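Local coordinates for type III secretion system effector protein ExoU (PDB 4QMK) that is a patatin-like phospholipase effector of the type III secretion system, probably delivered into host cells and held at the plasma membrane by a domain that binds phosphatidylinositol 4,5-bisphosphate, at residues A[225-230]-A[268-273]; A[99-104]-A[242-247]; A[115-120]-A[193-198]. All blocks are in the same frame, centred on the assembly; numbering follows the deposited sequence. Where two conformers were deposited one is given.

Contact 1: A[225-230]-A[268-273]; sequences ATFRDL and MDIGRA
I270 sets its branch methyl CG2 over one face of the F227 ring: CG2 stands 4.0 Å from the ring centroid and only 2° off the ring normal, a CH-pi contact over the middle of the face. A273 approaches differently, its CB meeting F227 CZ at the ring edge at 3.5 Å, close to the ring plane. M268 runs beside the phenyl side chain and points the same way, with its CB against CE2. I270 carries CG1 between its backbone N and carbonyl carbon (chi1 66°), and at the end of that branch CD1 meets L230 CD1 at 4.1 Å, the two side chains crossing at about a right angle. The backbones are joined by a single bridge: I270 N donates to A225 O at 3.1 Å, while F227 N gives M268 O a weak bond. One water donates to A225 O and D269 OD1. T226 forms a capping box with D229; D269 OD2 caps R272 N and forms a salt bridge with R189. The first turns of helices 227-236 and 270-278 meet through F227, L230, I270 and A273, with F227, L230 and I270 packed on L243 of strand 242-251 and F260 of strand 254-260 touching F227, M268 and A273.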
loop_
_atom_site.group_PDB
_atom_site.type_symbol
_atom_site.label_atom_id
_atom_site.label_comp_id
_atom_site.label_asym_id
_atom_site.label_seq_id
_atom_site.Cartn_x
_atom_site.Cartn_y
_atom_site.Cartn_z
ATOM N N ALA A 225 -3.494 2.549 15.945
ATOM C CA ALA A 225 -2.144 2.961 15.570
ATOM C C ALA A 225 -1.478 1.941 14.625
ATOM O O ALA A 225 -1.667 0.720 14.766
ATOM C CB ALA A 225 -1.285 3.133 16.805
ATOM N N THR A 226 -0.733 2.460 13.655
ATOM C CA THR A 226 0.055 1.627 12.770
ATOM C C THR A 226 1.507 1.792 13.122
ATOM O O THR A 226 1.870 2.663 13.911
ATOM C CB THR A 226 -0.105 2.009 11.308
ATOM O OG1 THR A 226 0.209 3.402 11.138
ATOM C CG2 THR A 226 -1.515 1.722 10.832
ATOM N N PHE A 227 2.345 0.963 12.519
ATOM C CA PHE A 227 3.774 1.032 12.714
ATOM C C PHE A 227 4.322 2.357 12.219
ATOM O O PHE A 227 5.225 2.896 12.817
ATOM C CB PHE A 227 4.482 -0.116 11.961
ATOM C CG PHE A 227 4.190 -1.488 12.518
ATOM C CD1 PHE A 227 4.916 -1.993 13.527
ATOM C CD2 PHE A 227 3.192 -2.240 12.018
ATOM C CE1 PHE A 227 4.649 -3.240 14.062
ATOM C CE2 PHE A 227 2.912 -3.506 12.544
ATOM C CZ PHE A 227 3.648 -4.002 13.550
ATOM N N ARG A 228 3.762 2.886 11.137
ATOM C CA ARG A 228 4.229 4.156 10.596
ATOM C C ARG A 228 3.907 5.288 11.538
ATOM O O ARG A 228 4.657 6.252 11.587
ATOM C CB ARG A 228 3.652 4.502 9.198
ATOM C CG ARG A 228 4.491 5.582 8.476
ATOM C CD ARG A 228 3.764 6.346 7.358
ATOM N NE ARG A 228 3.344 5.519 6.215
ATOM C CZ ARG A 228 4.163 5.055 5.256
ATOM N NH1 ARG A 228 5.476 5.278 5.304
ATOM N NH2 ARG A 228 3.673 4.327 4.259
ATOM N N ASP A 229 2.772 5.217 12.232
ATOM C CA ASP A 229 2.424 6.262 13.166
ATOM C C ASP A 229 3.443 6.306 14.240
ATOM O O ASP A 229 3.883 7.380 14.642
ATOM C CB ASP A 229 1.068 6.006 13.831
ATOM C CG ASP A 229 -0.077 6.199 12.901
ATOM O OD1 ASP A 229 0.066 7.003 11.944
ATOM O OD2 ASP A 229 -1.119 5.532 13.104
ATOM N N LEU A 230 3.760 5.131 14.771
ATOM C CA LEU A 230 4.731 5.033 15.836
ATOM C C LEU A 230 6.068 5.647 15.428
ATOM O O LEU A 230 6.572 6.503 16.118
ATOM C CB LEU A 230 4.877 3.573 16.294
ATOM C CG LEU A 230 3.737 3.027 17.172
ATOM C CD1 LEU A 230 4.059 1.632 17.666
ATOM C CD2 LEU A 230 3.500 3.898 18.373
ATOM N N MET A 268 0.128 -1.126 8.708
ATOM C CA MET A 268 -0.587 -2.162 9.405
ATOM C C MET A 268 -0.862 -1.820 10.838
ATOM O O MET A 268 -0.021 -1.244 11.503
ATOM C CB MET A 268 0.193 -3.460 9.416
ATOM C CG MET A 268 -0.735 -4.595 9.783
ATOM S SD MET A 268 0.156 -6.063 9.958
ATOM C CE MET A 268 -1.168 -7.273 9.982
ATOM N N ASP A 269 -2.030 -2.244 11.304
ATOM C CA ASP A 269 -2.482 -2.046 12.646
ATOM C C ASP A 269 -1.621 -2.881 13.538
ATOM O O ASP A 269 -1.374 -4.061 13.241
ATOM C CB ASP A 269 -3.935 -2.521 12.750
ATOM C CG ASP A 269 -4.535 -2.248 14.097
ATOM O OD1 ASP A 269 -4.977 -1.110 14.337
ATOM O OD2 ASP A 269 -4.588 -3.177 14.927
ATOM N N ILE A 270 -1.148 -2.294 14.631
ATOM C CA ILE A 270 -0.232 -3.014 15.525
ATOM C C ILE A 270 -0.903 -4.108 16.318
ATOM O O ILE A 270 -0.282 -5.127 16.634
ATOM C CB ILE A 270 0.573 -2.072 16.427
ATOM C CG1 ILE A 270 -0.297 -1.332 17.425
ATOM C CG2 ILE A 270 1.278 -1.013 15.569
ATOM C CD1 ILE A 270 0.505 -0.387 18.312
ATOM N N GLY A 271 -2.181 -3.917 16.628
ATOM C CA GLY A 271 -2.936 -4.904 17.401
ATOM C C GLY A 271 -3.075 -6.186 16.634
ATOM O O GLY A 271 -2.797 -7.280 17.145
ATOM N N ARG A 272 -3.461 -6.029 15.385
ATOM C CA ARG A 272 -3.621 -7.146 14.474
ATOM C C ARG A 272 -2.259 -7.859 14.310
ATOM O O ARG A 272 -2.206 -9.097 14.339
ATOM C CB ARG A 272 -4.217 -6.615 13.157
ATOM C CG ARG A 272 -4.468 -7.598 12.015
ATOM C CD ARG A 272 -5.083 -8.922 12.433
ATOM N NE ARG A 272 -6.441 -8.786 12.927
ATOM C CZ ARG A 272 -7.544 -8.860 12.190
ATOM N NH1 ARG A 272 -7.506 -9.059 10.885
ATOM N NH2 ARG A 272 -8.703 -8.721 12.793
ATOM N N ALA A 273 -1.165 -7.086 14.193
ATOM C CA ALA A 273 0.175 -7.636 14.044
ATOM C C ALA A 273 0.540 -8.506 15.209
ATOM O O ALA A 273 1.196 -9.550 15.040
ATOM C CB ALA A 273 1.198 -6.522 13.973
HETATM O O HOH W 1 -3.753 -0.709 16.636
#

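Contact 2: A[99-104]-A[242-247]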
loop_
_atom_site.group_PDB
_atom_site.type_symbol
_atom_site.label_atom_id
_atom_site.label_comp_id
_atom_site.label_asym_id
_atom_site.label_seq_id
_atom_site.Cartn_x
_atom_site.Cartn_y
_atom_site.Cartn_z
ATOM N N VAL A 99 13.491 1.764 20.281
ATOM C CA VAL A 99 12.793 0.785 19.520
ATOM C C VAL A 99 12.476 -0.348 20.459
ATOM O O VAL A 99 13.328 -0.775 21.264
ATOM C CB VAL A 99 13.708 0.209 18.443
ATOM C CG1 VAL A 99 12.925 -0.628 17.461
ATOM C CG2 VAL A 99 14.429 1.309 17.715
ATOM N N VAL A 100 11.267 -0.846 20.377
ATOM C CA VAL A 100 10.913 -1.972 21.190
ATOM C C VAL A 100 10.562 -3.136 20.279
ATOM O O VAL A 100 9.739 -2.984 19.385
ATOM C CB VAL A 100 9.725 -1.641 22.088
ATOM C CG1 VAL A 100 9.406 -2.840 22.980
ATOM C CG2 VAL A 100 10.058 -0.421 22.903
ATOM N N SER A 101 11.173 -4.287 20.514
ATOM C CA SER A 101 10.818 -5.462 19.723
ATOM C C SER A 101 10.170 -6.496 20.577
ATOM O O SER A 101 10.572 -6.732 21.727
ATOM C CB SER A 101 12.050 -6.060 19.087
ATOM O OG SER A 101 12.621 -5.112 18.218
ATOM N N GLY A 102 9.187 -7.154 20.025
ATOM C CA GLY A 102 8.486 -8.160 20.792
ATOM C C GLY A 102 8.307 -9.377 19.979
ATOM O O GLY A 102 7.852 -9.306 18.854
ATOM N N SER A 103 8.662 -10.506 20.536
ATOM C CA SER A 103 8.554 -11.760 19.790
ATOM C C SER A 103 7.471 -12.651 20.299
ATOM O O SER A 103 7.226 -12.726 21.504
ATOM C CB SER A 103 9.849 -12.535 19.827
ATOM O OG SER A 103 9.496 -13.852 19.541
ATOM N N SER A 104 6.807 -13.323 19.381
ATOM C CA SER A 104 5.681 -14.216 19.744
ATOM C C SER A 104 4.736 -13.517 20.702
ATOM O O SER A 104 4.293 -12.402 20.402
ATOM C CB SER A 104 6.173 -15.552 20.314
ATOM O OG SER A 104 6.940 -16.194 19.325
ATOM N N GLN A 242 9.525 3.259 18.285
ATOM C CA GLN A 242 9.241 2.461 17.090
ATOM C C GLN A 242 9.019 1.046 17.550
ATOM O O GLN A 242 9.456 0.673 18.651
ATOM C CB GLN A 242 10.370 2.498 16.106
ATOM C CG GLN A 242 10.705 3.886 15.646
ATOM C CD GLN A 242 11.930 3.880 14.803
ATOM O OE1 GLN A 242 12.104 3.028 13.940
ATOM N NE2 GLN A 242 12.812 4.785 15.079
ATOM N N LEU A 243 8.364 0.252 16.721
ATOM C CA LEU A 243 7.995 -1.094 17.145
ATOM C C LEU A 243 8.286 -2.113 16.083
ATOM O O LEU A 243 8.011 -1.858 14.907
ATOM C CB LEU A 243 6.510 -1.126 17.471
ATOM C CG LEU A 243 5.860 -2.485 17.794
ATOM C CD1 LEU A 243 6.412 -3.039 19.091
ATOM C CD2 LEU A 243 4.369 -2.312 17.916
ATOM N N ASN A 244 8.848 -3.250 16.511
ATOM C CA ASN A 244 8.982 -4.443 15.697
ATOM C C ASN A 244 8.247 -5.543 16.368
ATOM O O ASN A 244 8.532 -5.886 17.500
ATOM C CB ASN A 244 10.406 -4.944 15.673
ATOM C CG ASN A 244 11.239 -4.174 14.784
ATOM O OD1 ASN A 244 11.178 -4.335 13.598
ATOM N ND2 ASN A 244 12.001 -3.297 15.335
ATOM N N ILE A 245 7.367 -6.176 15.642
ATOM C CA ILE A 245 6.732 -7.345 16.107
ATOM C C ILE A 245 7.241 -8.501 15.232
ATOM O O ILE A 245 7.258 -8.425 13.998
ATOM C CB ILE A 245 5.238 -7.185 16.045
ATOM C CG1 ILE A 245 4.864 -6.187 17.085
ATOM C CG2 ILE A 245 4.545 -8.527 16.308
ATOM C CD1 ILE A 245 3.372 -6.120 17.367
ATOM N N THR A 246 7.648 -9.570 15.883
ATOM C CA THR A 246 8.298 -10.673 15.206
ATOM C C THR A 246 7.784 -12.006 15.626
ATOM O O THR A 246 7.204 -12.149 16.679
ATOM C CB THR A 246 9.790 -10.607 15.544
ATOM O OG1 THR A 246 10.297 -9.372 15.022
ATOM C CG2 THR A 246 10.545 -11.724 14.909
ATOM N N GLY A 247 7.995 -13.004 14.803
ATOM C CA GLY A 247 7.652 -14.351 15.205
ATOM C C GLY A 247 8.003 -15.399 14.226
ATOM O O GLY A 247 8.313 -15.102 13.082
#
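V100 and L243 stand in register on two neighbouring parallel strands, 99-103 and 242-247, whose axes approach to 4.7 Å at an angle of 15°. Five backbone hydrogen bonds make the ladder. V100 N donates to Q242 O at 2.9 Å, and V100 O in turn accepts from N244 N; G102 repeats the pattern, giving its N-H to N244 O and taking that of T246, before S104 N closes the series on T246 O at 3.0 Å. Weaker CA-H...O contacts run between these bonds, among them S101 CA to N244 O at 3.2 Å. Side-chain contacts differ on the two faces. On that of V99, S101 and N244, the asparagine holds CG beside its backbone N (chi1 -78°), and its ND2 lies 3.5 Å from V99 CG1. S101 OG rests 3.4 Å from N244 CB; its hydrogen bond goes to H68, whereas N244 OD1 is bonded to N261. On the face of V100 and L243, the leucine CD1 comes to 3.3 Å from V100 O. G102 and S104 belong to a GxSxG pattern that G106 completes, consistent with the nucleophile elbow expected in a patatin-like phospholipase. Strand 99-103 also bonds to strand 68-72 on its other edge, and the face of V100, L243 and I245 is covered by helices 107-114 and 270-278, with helix 227-236 also packed on L243.

Contact 3: A[115-120]-A[193-198]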
loop_
_atom_site.group_PDB
_atom_site.type_symbol
_atom_site.label_atom_id
_atom_site.label_comp_id
_atom_site.label_asym_id
_atom_site.label_seq_id
_atom_site.Cartn_x
_atom_site.Cartn_y
_atom_site.Cartn_z
ATOM N N SER A 115 3.818 2.264 22.711
ATOM C CA SER A 115 2.765 3.257 22.739
ATOM C C SER A 115 2.929 4.255 23.848
ATOM O O SER A 115 2.140 5.209 23.972
ATOM C CB SER A 115 1.402 2.579 22.925
ATOM O OG SER A 115 1.074 1.844 21.764
ATOM N N GLY A 116 3.905 4.034 24.694
ATOM C CA GLY A 116 4.204 5.004 25.733
ATOM C C GLY A 116 3.570 4.730 27.074
ATOM O O GLY A 116 3.489 5.619 27.862
ATOM N N MET A 117 3.142 3.503 27.341
ATOM C CA MET A 117 2.631 3.181 28.654
ATOM C C MET A 117 3.770 3.209 29.646
ATOM O O MET A 117 4.777 2.557 29.426
ATOM C CB MET A 117 1.938 1.788 28.694
ATOM C CG MET A 117 0.562 1.777 28.071
ATOM S SD MET A 117 -0.441 0.299 28.408
ATOM C CE MET A 117 -0.097 0.037 30.128
ATOM N N ASP A 118 3.574 3.893 30.775
ATOM C CA ASP A 118 4.547 3.926 31.867
ATOM C C ASP A 118 4.475 2.640 32.731
ATOM O O ASP A 118 3.585 1.805 32.583
ATOM C CB ASP A 118 4.423 5.225 32.710
ATOM C CG ASP A 118 3.208 5.245 33.690
ATOM O OD1 ASP A 118 2.531 4.226 33.980
ATOM O OD2 ASP A 118 2.936 6.355 34.210
ATOM N N ALA A 119 5.402 2.517 33.659
ATOM C CA ALA A 119 5.535 1.312 34.436
ATOM C C ALA A 119 4.291 0.974 35.228
ATOM O O ALA A 119 3.848 -0.179 35.273
ATOM C CB ALA A 119 6.748 1.427 35.355
ATOM N N LYS A 120 3.732 1.982 35.857
ATOM C CA LYS A 120 2.595 1.795 36.716
ATOM C C LYS A 120 1.359 1.332 35.932
ATOM O O LYS A 120 0.770 0.309 36.260
ATOM C CB LYS A 120 2.423 3.087 37.484
ATOM C CG LYS A 120 3.826 3.608 37.845
ATOM C CD LYS A 120 3.941 4.142 39.268
ATOM C CE LYS A 120 5.392 4.417 39.640
ATOM N NZ LYS A 120 5.497 4.952 41.019
ATOM N N ARG A 193 -4.111 3.544 21.767
ATOM C CA ARG A 193 -4.810 4.808 21.388
ATOM C C ARG A 193 -4.828 5.794 22.572
ATOM O O ARG A 193 -4.327 6.932 22.459
ATOM C CB ARG A 193 -6.262 4.522 20.949
ATOM C CG ARG A 193 -6.878 5.546 20.003
ATOM C CD ARG A 193 -8.409 5.477 19.876
ATOM N NE ARG A 193 -8.977 4.163 20.138
ATOM C CZ ARG A 193 -9.095 3.157 19.266
ATOM N NH1 ARG A 193 -9.636 2.014 19.674
ATOM N NH2 ARG A 193 -8.686 3.262 18.002
ATOM N N GLN A 194 -5.408 5.355 23.699
ATOM C CA GLN A 194 -5.541 6.200 24.876
ATOM C C GLN A 194 -4.185 6.750 25.251
ATOM O O GLN A 194 -3.982 7.968 25.257
ATOM C CB GLN A 194 -6.220 5.405 25.977
ATOM C CG GLN A 194 -5.955 5.778 27.421
ATOM C CD GLN A 194 -6.848 4.962 28.353
ATOM O OE1 GLN A 194 -7.344 3.882 27.989
ATOM N NE2 GLN A 194 -7.076 5.482 29.552
ATOM N N SER A 195 -3.232 5.839 25.442
ATOM C CA SER A 195 -1.848 6.198 25.781
ATOM C C SER A 195 -1.257 7.198 24.822
ATOM O O SER A 195 -0.726 8.211 25.250
ATOM C CB SER A 195 -0.989 4.960 25.791
ATOM O OG SER A 195 0.366 5.314 25.856
ATOM N N ILE A 196 -1.388 6.940 23.526
ATOM C CA ILE A 196 -0.846 7.840 22.510
ATOM C C ILE A 196 -1.495 9.218 22.532
ATOM O O ILE A 196 -0.817 10.248 22.488
ATOM C CB ILE A 196 -1.025 7.261 21.113
ATOM C CG1 ILE A 196 0.004 6.178 20.861
ATOM C CG2 ILE A 196 -0.855 8.335 20.055
ATOM C CD1 ILE A 196 -0.234 5.389 19.593
ATOM N N LEU A 197 -2.821 9.250 22.598
ATOM C CA LEU A 197 -3.528 10.529 22.633
ATOM C C LEU A 197 -3.073 11.369 23.818
ATOM O O LEU A 197 -2.746 12.550 23.656
ATOM C CB LEU A 197 -5.039 10.323 22.657
ATOM C CG LEU A 197 -5.590 9.781 21.341
ATOM C CD1 LEU A 197 -7.093 9.576 21.394
ATOM C CD2 LEU A 197 -5.243 10.660 20.160
ATOM N N ALA A 198 -3.056 10.758 24.999
ATOM C CA ALA A 198 -2.601 11.432 26.201
ATOM C C ALA A 198 -1.236 12.067 25.915
ATOM O O ALA A 198 -1.038 13.254 26.139
ATOM C CB ALA A 198 -2.514 10.448 27.363
#
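S195 reaches out from helix 183-201 to the carbonyl of S115, and these two residues account for most of the surface buried here. S195 OG donates to S115 O at 2.6 Å, the one hydrogen bond between the segments. The hydroxyl stands above the carbonyl plane, 54° out of it. It is brought there by a first torsion that sets OG anti to its own backbone N (chi1 169°), on a CB that points toward the turn. S195 OG also lies 3.5 Å from G116 C and 3.6 Å from M117 N, while M117 CG passes it at 4.2 Å. The S115 hydroxyl is bonded to A111 O, one turn back in helix 107-114. I196, the third contributor, adds van der Waals contact, its CG1 3.9 Å from S115 O. G116 O is also bonded to H199 NE2, farther along helix 183-201. D118, a little further on, caps the start of helix 119-127. With its positive phi (96°), G116 ends helix 107-114 in a Schellman motif, and the hydroxyl of S195 bonds to the carbonyl just before that Schellman glycine.

How the contacts relate
All three contacts fall within the patatin-like phospholipase region of the chain, and together they exemplify how one sheet and the helices packed on it are tied together. Contact 2 is the parallel strand pair; contact 1, its centre 11 Å away, joins the starts of two helices that pack on strand 242-251, L230 CD1 lying 3.7 Å from L243 CB. Contact 3 is farther out, 15 Å from contact 1 between centres, and touches it through I196 CD1 and A225 CB at 3.7 Å; its nearest atoms are about 7 Å from contact 2. Along the chain, contact 3 lies between the strands of contact 2, whereas contacts 1 and 2 alternate. Helix 107-114 leads from the probable nucleophile elbow to contact 3.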